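Local coordinates for protein Endonuclease/exonuclease/phosphatase (Leptotrichia buccalis C-1013-b, PDB 3TEB) that probably acts as a magnesium-dependent nuclease or related hydrolase of the endonuclease/exonuclease/phosphatase family, at residues His101-Glu106 / Ile128-Glu133; Gln135-Tyr140 / Ser168-Leu173; Gln194-Thr199 / Tyr230-Lys235. All blocks are in the same frame, centred on the assembly; numbering follows the deposited sequence.

Contact 1: residues His101-Glu106 / Ile128-Glu133; sequences HKIKAE and ITINYE
Ile128 reaches across to Ile103 and Glu106 with its outer atoms. Its CG1 lies 3.6 Å from Ile103 CG2, and the two side chains cross at about a right angle. With Ile103 CG1 between the backbone N and the carbonyl carbon (chi1 60°), CG2 lies anti to the carbonyl carbon and is the branch that meets Ile128 CG1. Ile128 CD1 meets Glu106 CG at 3.5 Å, so the contact is made by the aliphatic part of the glutamate. His80 of strand 78-84 touches Ile103, Glu106 and Ile128.

Thr129 carries the two backbone hydrogen bonds. Its O accepts from Lys104 N at 2.7 Å. Its N donates to Ala105 O at 3.0 Å. Thr129 OG1 lies 3.5 Å from Ala105 CB.

Ile130 sends CD1 and CG2 against His101 CB, with CD1 at 3.7 Å. CD1 also touches Ile103 CG2. His101 NE2 is hydrogen-bonded to Asp36 OD1.

Asn131 N donates to a water, and that water donates to Lys102 O. This bridge joins the backbones where they have no direct bond. Asn131 CB lies beside Lys104 CG, the two side chains pointing the same way, while its ND2 bonds Asp136.

The Tyr132 ring meets the His101 ring obliquely, centroids 5.4 Å apart and planes at 41°. Its OH bonds Ala3 O.

The pairing of Glu106 with Ile128 is antiparallel and non-hydrogen-bonded. It belongs to an antiparallel strand pair, 105-110 with 124-132, in one of the two sheets of the DNase I-like sandwich.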
loop_
_atom_site.group_PDB
_atom_site.type_symbol
_atom_site.label_atom_id
_atom_site.label_comp_id
_atom_site.label_asym_id
_atom_site.label_seq_id
_atom_site.Cartn_x
_atom_site.Cartn_y
_atom_site.Cartn_z
ATOM N N HIS A 101 7.696 -14.030 -1.228
ATOM C CA HIS A 101 7.170 -15.195 -1.926
ATOM C C HIS A 101 7.180 -15.046 -3.425
ATOM O O HIS A 101 7.006 -13.955 -3.943
ATOM C CB HIS A 101 5.728 -15.426 -1.513
ATOM C CG HIS A 101 5.550 -15.629 -0.046
ATOM N ND1 HIS A 101 5.937 -16.786 0.596
ATOM C CD2 HIS A 101 5.027 -14.824 0.906
ATOM C CE1 HIS A 101 5.661 -16.683 1.884
ATOM N NE2 HIS A 101 5.112 -15.499 2.099
ATOM N N LYS A 102 7.354 -16.159 -4.124
ATOM C CA LYS A 102 7.168 -16.199 -5.572
ATOM C C LYS A 102 5.678 -16.140 -5.907
ATOM O O LYS A 102 4.848 -16.420 -5.045
ATOM C CB LYS A 102 7.833 -17.443 -6.138
ATOM C CG LYS A 102 9.327 -17.383 -5.961
ATOM C CD LYS A 102 10.048 -18.615 -6.456
ATOM C CE LYS A 102 11.557 -18.342 -6.452
ATOM N NZ LYS A 102 12.362 -19.598 -6.587
ATOM N N ILE A 103 5.327 -15.763 -7.135
ATOM C CA ILE A 103 3.919 -15.470 -7.452
ATOM C C ILE A 103 3.328 -16.250 -8.638
ATOM O O ILE A 103 4.062 -16.663 -9.541
ATOM C CB ILE A 103 3.695 -13.958 -7.688
ATOM C CG1 ILE A 103 4.560 -13.468 -8.847
ATOM C CG2 ILE A 103 3.978 -13.177 -6.428
ATOM C CD1 ILE A 103 3.993 -12.281 -9.559
ATOM N N LYS A 104 1.999 -16.429 -8.628
ATOM C CA LYS A 104 1.267 -17.114 -9.718
ATOM C C LYS A 104 0.785 -16.120 -10.769
ATOM O O LYS A 104 0.646 -16.480 -11.928
ATOM C CB LYS A 104 0.036 -17.878 -9.193
ATOM C CG LYS A 104 0.286 -18.836 -8.057
ATOM C CD LYS A 104 0.682 -20.244 -8.550
ATOM C CE LYS A 104 -0.542 -21.208 -8.614
ATOM N NZ LYS A 104 -0.182 -22.565 -8.097
ATOM N N ALA A 105 0.490 -14.887 -10.351
ATOM C CA ALA A 105 -0.093 -13.874 -11.232
ATOM C C ALA A 105 0.289 -12.464 -10.782
ATOM O O ALA A 105 0.670 -12.255 -9.636
ATOM C CB ALA A 105 -1.612 -14.026 -11.296
ATOM N N GLU A 106 0.195 -11.510 -11.697
ATOM C CA GLU A 106 0.504 -10.115 -11.430
ATOM C C GLU A 106 -0.370 -9.297 -12.343
ATOM O O GLU A 106 -0.485 -9.594 -13.519
ATOM C CB GLU A 106 1.970 -9.813 -11.760
ATOM C CG GLU A 106 2.499 -8.489 -11.181
ATOM C CD GLU A 106 2.417 -7.263 -12.135
ATOM O OE1 GLU A 106 1.731 -7.331 -13.186
ATOM O OE2 GLU A 106 3.049 -6.213 -11.823
ATOM N N ILE A 128 -1.042 -8.977 -6.898
ATOM C CA ILE A 128 -0.121 -10.078 -6.813
ATOM C C ILE A 128 -0.915 -11.329 -6.378
ATOM O O ILE A 128 -1.807 -11.241 -5.530
ATOM C CB ILE A 128 1.067 -9.664 -5.878
ATOM C CG1 ILE A 128 2.383 -9.959 -6.544
ATOM C CG2 ILE A 128 1.013 -10.221 -4.458
ATOM C CD1 ILE A 128 2.540 -9.154 -7.788
ATOM N N THR A 129 -0.647 -12.481 -6.986
ATOM C CA THR A 129 -1.250 -13.725 -6.500
ATOM C C THR A 129 -0.193 -14.676 -5.922
ATOM O O THR A 129 0.718 -15.111 -6.627
ATOM C CB THR A 129 -2.124 -14.411 -7.582
ATOM O OG1 THR A 129 -3.031 -13.449 -8.123
ATOM C CG2 THR A 129 -2.942 -15.545 -6.998
ATOM N N ILE A 130 -0.314 -14.971 -4.632
ATOM C CA ILE A 130 0.574 -15.907 -3.969
ATOM C C ILE A 130 -0.211 -17.139 -3.646
ATOM O O ILE A 130 -1.326 -17.059 -3.130
ATOM C CB ILE A 130 1.056 -15.408 -2.590
ATOM C CG1 ILE A 130 1.390 -13.902 -2.586
ATOM C CG2 ILE A 130 2.200 -16.291 -2.066
ATOM C CD1 ILE A 130 2.832 -13.579 -2.787
ATOM N N ASN A 131 0.380 -18.288 -3.945
ATOM C CA ASN A 131 -0.112 -19.545 -3.437
ATOM C C ASN A 131 0.491 -19.768 -2.058
ATOM O O ASN A 131 1.708 -19.880 -1.909
ATOM C CB ASN A 131 0.255 -20.683 -4.378
ATOM C CG ASN A 131 -0.300 -22.005 -3.923
ATOM O OD1 ASN A 131 0.449 -22.937 -3.654
ATOM N ND2 ASN A 131 -1.617 -22.089 -3.807
ATOM N N TYR A 132 -0.366 -19.793 -1.045
ATOM C CA TYR A 132 0.085 -19.941 0.326
ATOM C C TYR A 132 -0.717 -21.002 1.071
ATOM O O TYR A 132 -1.950 -20.934 1.145
ATOM C CB TYR A 132 0.043 -18.597 1.058
ATOM C CG TYR A 132 0.775 -18.589 2.393
ATOM C CD1 TYR A 132 1.951 -19.338 2.588
ATOM C CD2 TYR A 132 0.306 -17.818 3.455
ATOM C CE1 TYR A 132 2.624 -19.324 3.813
ATOM C CE2 TYR A 132 0.976 -17.789 4.683
ATOM C CZ TYR A 132 2.128 -18.541 4.855
ATOM O OH TYR A 132 2.771 -18.504 6.072
ATOM N N GLU A 133 0.005 -21.979 1.616
ATOM C CA GLU A 133 -0.592 -23.095 2.344
ATOM C C GLU A 133 -1.853 -23.594 1.624
ATOM O O GLU A 133 -2.953 -23.562 2.178
ATOM C CB GLU A 133 -0.885 -22.711 3.806
ATOM C CG GLU A 133 0.322 -22.125 4.553
ATOM C CD GLU A 133 0.260 -22.311 6.075
ATOM O OE1 GLU A 133 0.444 -21.317 6.821
ATOM O OE2 GLU A 133 0.046 -23.456 6.527
HETATM O O HOH W 1 2.877 -18.521 -5.662
#

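Contact 2: residues Gln135-Tyr140 / Ser168-Leu173; sequences QDIEFY and SNLKIL
Strands 135-140 and 170-173 run parallel, their axes 4.7 Å apart at closest approach and 19° from alignment, with Glu138 N bonding Leu170 O, Ile172 N bonding Glu138 O and Tyr140 N bonding Ile172 O.

Glu138 is the polar centre of one face. CG lies beside the backbone N (chi1 -67°), and the extended chain beyond it carries the carboxylate out alongside Lys171. Its OE2 accepts from Asn169 ND2 at 3.3 Å. This bond is bent, 142° at the hydrogen, and the donor comes from above the carboxylate plane. Asn167 gives OE2 another bond. OE1 accepts from Tyr140 OH at 2.7 Å, again from above the plane, and also bonds Thr165. Lys171 runs beside Glu138 in the same direction. Its CE lies 3.3 Å from OE1, but NZ is 4.0 Å from that oxygen, a long salt bridge. NZ turns instead to the backbone oxygens of Leu162 and Thr165. Several donors thus surround this buried carboxylate, which would favour its charged form.

The two strands are the beta elements of a beta-alpha-beta unit whose connecting helix is 154-162. That helix covers the face bearing Tyr140 and Leu173, through Ile161 and Leu162. Tyr140 CE2 touches Lys171 CG, while Ile172 O lies at the ring edge, in its plane.

The other face is apolar. Phe139 CD1 packs beside Ile172 CB at 3.9 Å, and Ile172 CD1 reaches Ile137 CG2 at 4.1 Å. Ile137 and Leu170 also lie side by side. Ile6 of strand 4-10, in the other large sheet, touches both Phe139 and Ile172.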
loop_
_atom_site.group_PDB
_atom_site.type_symbol
_atom_site.label_atom_id
_atom_site.label_comp_id
_atom_site.label_asym_id
_atom_site.label_seq_id
_atom_site.Cartn_x
_atom_site.Cartn_y
_atom_site.Cartn_z
ATOM N N GLN A 135 -3.699 -22.335 -0.719
ATOM C CA GLN A 135 -4.729 -21.341 -1.033
ATOM C C GLN A 135 -4.128 -20.250 -1.904
ATOM O O GLN A 135 -2.980 -19.855 -1.693
ATOM C CB GLN A 135 -5.276 -20.725 0.253
ATOM C CG GLN A 135 -6.503 -19.832 0.067
ATOM C CD GLN A 135 -6.877 -19.050 1.330
ATOM O OE1 GLN A 135 -6.287 -19.233 2.397
ATOM N NE2 GLN A 135 -7.868 -18.177 1.206
ATOM N N ASP A 136 -4.891 -19.757 -2.878
ATOM C CA ASP A 136 -4.456 -18.589 -3.659
ATOM C C ASP A 136 -4.983 -17.294 -3.041
ATOM O O ASP A 136 -6.194 -17.126 -2.862
ATOM C CB ASP A 136 -4.894 -18.704 -5.126
ATOM C CG ASP A 136 -4.056 -19.710 -5.924
ATOM O OD1 ASP A 136 -3.146 -20.345 -5.344
ATOM O OD2 ASP A 136 -4.304 -19.858 -7.142
ATOM N N ILE A 137 -4.059 -16.393 -2.703
ATOM C CA ILE A 137 -4.389 -15.080 -2.120
ATOM C C ILE A 137 -3.966 -13.961 -3.052
ATOM O O ILE A 137 -2.863 -13.980 -3.588
ATOM C CB ILE A 137 -3.720 -14.867 -0.734
ATOM C CG1 ILE A 137 -4.000 -16.057 0.201
ATOM C CG2 ILE A 137 -4.206 -13.577 -0.089
ATOM C CD1 ILE A 137 -3.017 -16.185 1.355
ATOM N N GLU A 138 -4.852 -12.992 -3.246
ATOM C CA GLU A 138 -4.557 -11.834 -4.082
ATOM C C GLU A 138 -4.370 -10.613 -3.225
ATOM O O GLU A 138 -5.219 -10.305 -2.404
ATOM C CB GLU A 138 -5.674 -11.594 -5.081
ATOM C CG GLU A 138 -5.792 -12.697 -6.118
ATOM C CD GLU A 138 -7.084 -12.650 -6.901
ATOM O OE1 GLU A 138 -7.782 -11.619 -6.847
ATOM O OE2 GLU A 138 -7.402 -13.650 -7.578
ATOM N N PHE A 139 -3.236 -9.942 -3.408
ATOM C CA PHE A 139 -2.871 -8.738 -2.651
ATOM C C PHE A 139 -2.946 -7.520 -3.561
ATOM O O PHE A 139 -2.458 -7.561 -4.681
ATOM C CB PHE A 139 -1.468 -8.884 -2.080
ATOM C CG PHE A 139 -1.374 -9.874 -0.964
ATOM C CD1 PHE A 139 -1.665 -9.502 0.349
ATOM C CD2 PHE A 139 -0.997 -11.191 -1.216
ATOM C CE1 PHE A 139 -1.590 -10.433 1.403
ATOM C CE2 PHE A 139 -0.908 -12.131 -0.172
ATOM C CZ PHE A 139 -1.208 -11.744 1.142
ATOM N N TYR A 140 -3.579 -6.447 -3.107
ATOM C CA TYR A 140 -3.757 -5.274 -3.961
ATOM C C TYR A 140 -3.225 -4.046 -3.266
ATOM O O TYR A 140 -3.616 -3.771 -2.136
ATOM C CB TYR A 140 -5.234 -5.047 -4.281
ATOM C CG TYR A 140 -5.880 -6.094 -5.149
ATOM C CD1 TYR A 140 -6.169 -5.828 -6.483
ATOM C CD2 TYR A 140 -6.229 -7.339 -4.634
ATOM C CE1 TYR A 140 -6.779 -6.786 -7.298
ATOM C CE2 TYR A 140 -6.839 -8.305 -5.430
ATOM C CZ TYR A 140 -7.112 -8.027 -6.762
ATOM O OH TYR A 140 -7.720 -8.982 -7.559
ATOM N N SER A 168 -13.342 -17.073 -6.323
ATOM C CA SER A 168 -13.650 -16.937 -4.913
ATOM C C SER A 168 -12.362 -17.016 -4.109
ATOM O O SER A 168 -12.232 -17.819 -3.189
ATOM C CB SER A 168 -14.679 -17.974 -4.471
ATOM O OG SER A 168 -14.366 -19.226 -5.022
ATOM N N ASN A 169 -11.411 -16.166 -4.483
ATOM C CA ASN A 169 -10.139 -16.070 -3.792
ATOM C C ASN A 169 -10.186 -15.065 -2.670
ATOM O O ASN A 169 -10.933 -14.087 -2.740
ATOM C CB ASN A 169 -9.049 -15.658 -4.768
ATOM C CG ASN A 169 -8.368 -16.829 -5.387
ATOM O OD1 ASN A 169 -8.796 -17.959 -5.200
ATOM N ND2 ASN A 169 -7.294 -16.579 -6.127
ATOM N N LEU A 170 -9.381 -15.304 -1.640
ATOM C CA LEU A 170 -9.171 -14.289 -0.625
ATOM C C LEU A 170 -8.450 -13.125 -1.277
ATOM O O LEU A 170 -7.378 -13.285 -1.875
ATOM C CB LEU A 170 -8.362 -14.834 0.550
ATOM C CG LEU A 170 -7.894 -13.863 1.633
ATOM C CD1 LEU A 170 -9.067 -13.190 2.315
ATOM C CD2 LEU A 170 -7.051 -14.597 2.645
ATOM N N LYS A 171 -9.073 -11.959 -1.188
ATOM C CA LYS A 171 -8.516 -10.742 -1.745
ATOM C C LYS A 171 -8.165 -9.837 -0.585
ATOM O O LYS A 171 -9.026 -9.525 0.248
ATOM C CB LYS A 171 -9.516 -10.076 -2.689
ATOM C CG LYS A 171 -9.629 -10.797 -4.002
ATOM C CD LYS A 171 -10.812 -10.378 -4.841
ATOM C CE LYS A 171 -10.923 -11.363 -5.991
ATOM N NZ LYS A 171 -11.656 -10.859 -7.156
ATOM N N ILE A 172 -6.891 -9.459 -0.495
ATOM C CA ILE A 172 -6.430 -8.526 0.540
ATOM C C ILE A 172 -5.969 -7.234 -0.112
ATOM O O ILE A 172 -5.145 -7.214 -1.028
ATOM C CB ILE A 172 -5.379 -9.142 1.482
ATOM C CG1 ILE A 172 -6.064 -10.166 2.381
ATOM C CG2 ILE A 172 -4.730 -8.068 2.334
ATOM C CD1 ILE A 172 -5.128 -11.109 3.062
ATOM N N LEU A 173 -6.523 -6.150 0.392
ATOM C CA LEU A 173 -6.601 -4.927 -0.355
ATOM C C LEU A 173 -6.056 -3.795 0.520
ATOM O O LEU A 173 -6.713 -3.347 1.446
ATOM C CB LEU A 173 -8.065 -4.763 -0.726
ATOM C CG LEU A 173 -8.503 -3.879 -1.859
ATOM C CD1 LEU A 173 -9.684 -4.504 -2.541
ATOM C CD2 LEU A 173 -8.857 -2.547 -1.226
#

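Contact 3: residues Gln194-Thr199 / Tyr230-Lys235; sequences QGLFDT and YIFSNK
Thr199 grips Ile231 O twice. Its N donates to this oxygen at 3.1 Å, and its OG1 donates at 2.9 Å. Here OG1 stands between the backbone N and the carbonyl carbon (chi1 63°), close to its own N-H. CG2 packs against Ile231 CG2 at 4.0 Å.

Asp198 lies beside Phe232 on the same face of the sheet. Its CB lies 4.0 Å from Phe232 CE1, and its carboxylate plane is turned 66° from the ring. OD2 caps Tyr200 N, making Asp198 the N-cap of helix 199-202. OD1 forms a salt bridge with Arg227 and a hydrogen bond with Tyr188, which would offset the buried charge.

Phe197 pairs with Ser233 as an antiparallel hydrogen-bonded pair, and Asp198 with Phe232 as a non-hydrogen-bonded one. This short strand adds to strand 225-233 in a sheet of the DNase I-like fold. Phe197 N donates to Ser233 O at 2.7 Å, and that oxygen also lies at the edge of the Phe197 ring, in plane.

Leu196 CD1 meets Phe232 CB at 4.1 Å, the side chains crossing at about a right angle. Ile191 of helix 185-192 touches both. Tyr230 CB lies 3.5 Å above one face of the Phe232 ring, offset toward the rim, and Phe177 meets that ring edge-to-face. Ser233 OG turns back to bond Lys235 O at 2.8 Å.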
loop_
_atom_site.group_PDB
_atom_site.type_symbol
_atom_site.label_atom_id
_atom_site.label_comp_id
_atom_site.label_asym_id
_atom_site.label_seq_id
_atom_site.Cartn_x
_atom_site.Cartn_y
_atom_site.Cartn_z
ATOM N N GLN A 194 -19.030 -2.224 0.086
ATOM C CA GLN A 194 -18.600 -2.863 -1.150
ATOM C C GLN A 194 -18.276 -4.344 -0.944
ATOM O O GLN A 194 -17.872 -5.042 -1.869
ATOM C CB GLN A 194 -17.419 -2.103 -1.745
ATOM C CG GLN A 194 -17.662 -0.600 -1.873
ATOM C CD GLN A 194 -18.857 -0.249 -2.751
ATOM O OE1 GLN A 194 -19.135 -0.920 -3.751
ATOM N NE2 GLN A 194 -19.561 0.818 -2.387
ATOM N N GLY A 195 -18.492 -4.821 0.276
ATOM C CA GLY A 195 -18.202 -6.203 0.627
ATOM C C GLY A 195 -16.798 -6.326 1.175
ATOM O O GLY A 195 -16.043 -7.212 0.771
ATOM N N LEU A 196 -16.459 -5.430 2.101
ATOM C CA LEU A 196 -15.123 -5.364 2.665
ATOM C C LEU A 196 -15.116 -5.431 4.177
ATOM O O LEU A 196 -15.976 -4.852 4.842
ATOM C CB LEU A 196 -14.429 -4.093 2.210
ATOM C CG LEU A 196 -13.929 -4.111 0.770
ATOM C CD1 LEU A 196 -13.211 -2.816 0.469
ATOM C CD2 LEU A 196 -13.007 -5.289 0.526
ATOM N N PHE A 197 -14.126 -6.146 4.704
ATOM C CA PHE A 197 -13.891 -6.252 6.137
ATOM C C PHE A 197 -12.581 -5.547 6.498
ATOM O O PHE A 197 -11.570 -5.693 5.811
ATOM C CB PHE A 197 -13.852 -7.721 6.563
ATOM C CG PHE A 197 -15.130 -8.472 6.285
ATOM C CD1 PHE A 197 -16.089 -8.634 7.281
ATOM C CD2 PHE A 197 -15.378 -9.023 5.028
ATOM C CE1 PHE A 197 -17.275 -9.331 7.029
ATOM C CE2 PHE A 197 -16.564 -9.718 4.769
ATOM C CZ PHE A 197 -17.508 -9.870 5.772
ATOM N N ASP A 198 -12.606 -4.786 7.580
ATOM C CA ASP A 198 -11.477 -3.972 7.996
ATOM C C ASP A 198 -10.667 -4.681 9.078
ATOM O O ASP A 198 -11.155 -4.851 10.203
ATOM C CB ASP A 198 -12.025 -2.643 8.525
ATOM C CG ASP A 198 -10.946 -1.690 8.997
ATOM O OD1 ASP A 198 -11.323 -0.556 9.339
ATOM O OD2 ASP A 198 -9.746 -2.042 9.026
ATOM N N THR A 199 -9.428 -5.065 8.759
ATOM C CA THR A 199 -8.588 -5.821 9.702
ATOM C C THR A 199 -8.292 -5.095 11.004
ATOM O O THR A 199 -8.049 -5.737 12.027
ATOM C CB THR A 199 -7.261 -6.275 9.101
ATOM O OG1 THR A 199 -6.486 -5.134 8.739
ATOM C CG2 THR A 199 -7.497 -7.125 7.883
ATOM N N TYR A 230 -5.465 1.770 5.273
ATOM C CA TYR A 230 -6.161 0.564 5.720
ATOM C C TYR A 230 -5.600 -0.724 5.163
ATOM O O TYR A 230 -4.814 -0.725 4.224
ATOM C CB TYR A 230 -7.632 0.612 5.318
ATOM C CG TYR A 230 -8.401 1.813 5.787
ATOM C CD1 TYR A 230 -9.094 1.787 6.993
ATOM C CD2 TYR A 230 -8.462 2.968 5.011
ATOM C CE1 TYR A 230 -9.824 2.885 7.423
ATOM C CE2 TYR A 230 -9.183 4.073 5.430
ATOM C CZ TYR A 230 -9.865 4.023 6.634
ATOM O OH TYR A 230 -10.585 5.117 7.050
ATOM N N ILE A 231 -6.038 -1.826 5.759
ATOM C CA ILE A 231 -5.910 -3.138 5.162
ATOM C C ILE A 231 -7.286 -3.822 5.226
ATOM O O ILE A 231 -7.743 -4.229 6.294
ATOM C CB ILE A 231 -4.773 -3.950 5.814
ATOM C CG1 ILE A 231 -3.431 -3.383 5.360
ATOM C CG2 ILE A 231 -4.836 -5.415 5.405
ATOM C CD1 ILE A 231 -2.299 -3.685 6.277
ATOM N N PHE A 232 -7.951 -3.896 4.074
ATOM C CA PHE A 232 -9.270 -4.503 3.951
ATOM C C PHE A 232 -9.156 -5.928 3.445
ATOM O O PHE A 232 -8.130 -6.331 2.888
ATOM C CB PHE A 232 -10.152 -3.711 2.977
ATOM C CG PHE A 232 -10.467 -2.317 3.429
ATOM C CD1 PHE A 232 -11.234 -2.093 4.567
ATOM C CD2 PHE A 232 -10.016 -1.225 2.704
ATOM C CE1 PHE A 232 -11.524 -0.794 4.988
ATOM C CE2 PHE A 232 -10.306 0.071 3.109
ATOM C CZ PHE A 232 -11.059 0.288 4.257
ATOM N N SER A 233 -10.242 -6.673 3.610
ATOM C CA SER A 233 -10.319 -8.072 3.251
ATOM C C SER A 233 -11.699 -8.317 2.643
ATOM O O SER A 233 -12.660 -7.650 3.029
ATOM C CB SER A 233 -10.157 -8.896 4.523
ATOM O OG SER A 233 -9.928 -10.259 4.229
ATOM N N ASN A 234 -11.809 -9.256 1.701
ATOM C CA ASN A 234 -13.112 -9.607 1.119
ATOM C C ASN A 234 -13.794 -10.719 1.884
ATOM O O ASN A 234 -14.934 -11.069 1.602
ATOM C CB ASN A 234 -12.982 -10.002 -0.352
ATOM C CG ASN A 234 -12.170 -11.267 -0.554
ATOM O OD1 ASN A 234 -11.292 -11.597 0.246
ATOM N ND2 ASN A 234 -12.443 -11.972 -1.643
ATOM N N LYS A 235 -13.066 -11.281 2.840
ATOM C CA LYS A 235 -13.561 -12.336 3.700
ATOM C C LYS A 235 -13.194 -11.969 5.121
ATOM O O LYS A 235 -12.279 -11.181 5.344
ATOM C CB LYS A 235 -12.892 -13.672 3.368
ATOM C CG LYS A 235 -13.061 -14.208 1.947
ATOM C CD LYS A 235 -12.650 -15.671 1.937
ATOM C CE LYS A 235 -11.963 -16.095 0.659
ATOM N NZ LYS A 235 -12.897 -16.492 -0.420
#

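How the contacts relate
The three contacts follow one another along the chain, and none nests within or crosses another. Contact 1 closes a 21-residue excursion that includes the loop between strands 105-110 and 124-132. The chain then turns directly into strand 135-143, where contact 2 opens. Contact 2 closes over helix 154-162. Contact 3 opens after helix 185-192 and closes a 30-residue excursion. All three lie in one mixed sheet. Contacts 1 and 2 touch through Ile130 O with Ile137 N. Contacts 2 and 3 meet where Asn234 bonds Lys171 N and Asn169 O. Contacts 1 and 3 do not touch, their nearest atoms being about 11 Å apart.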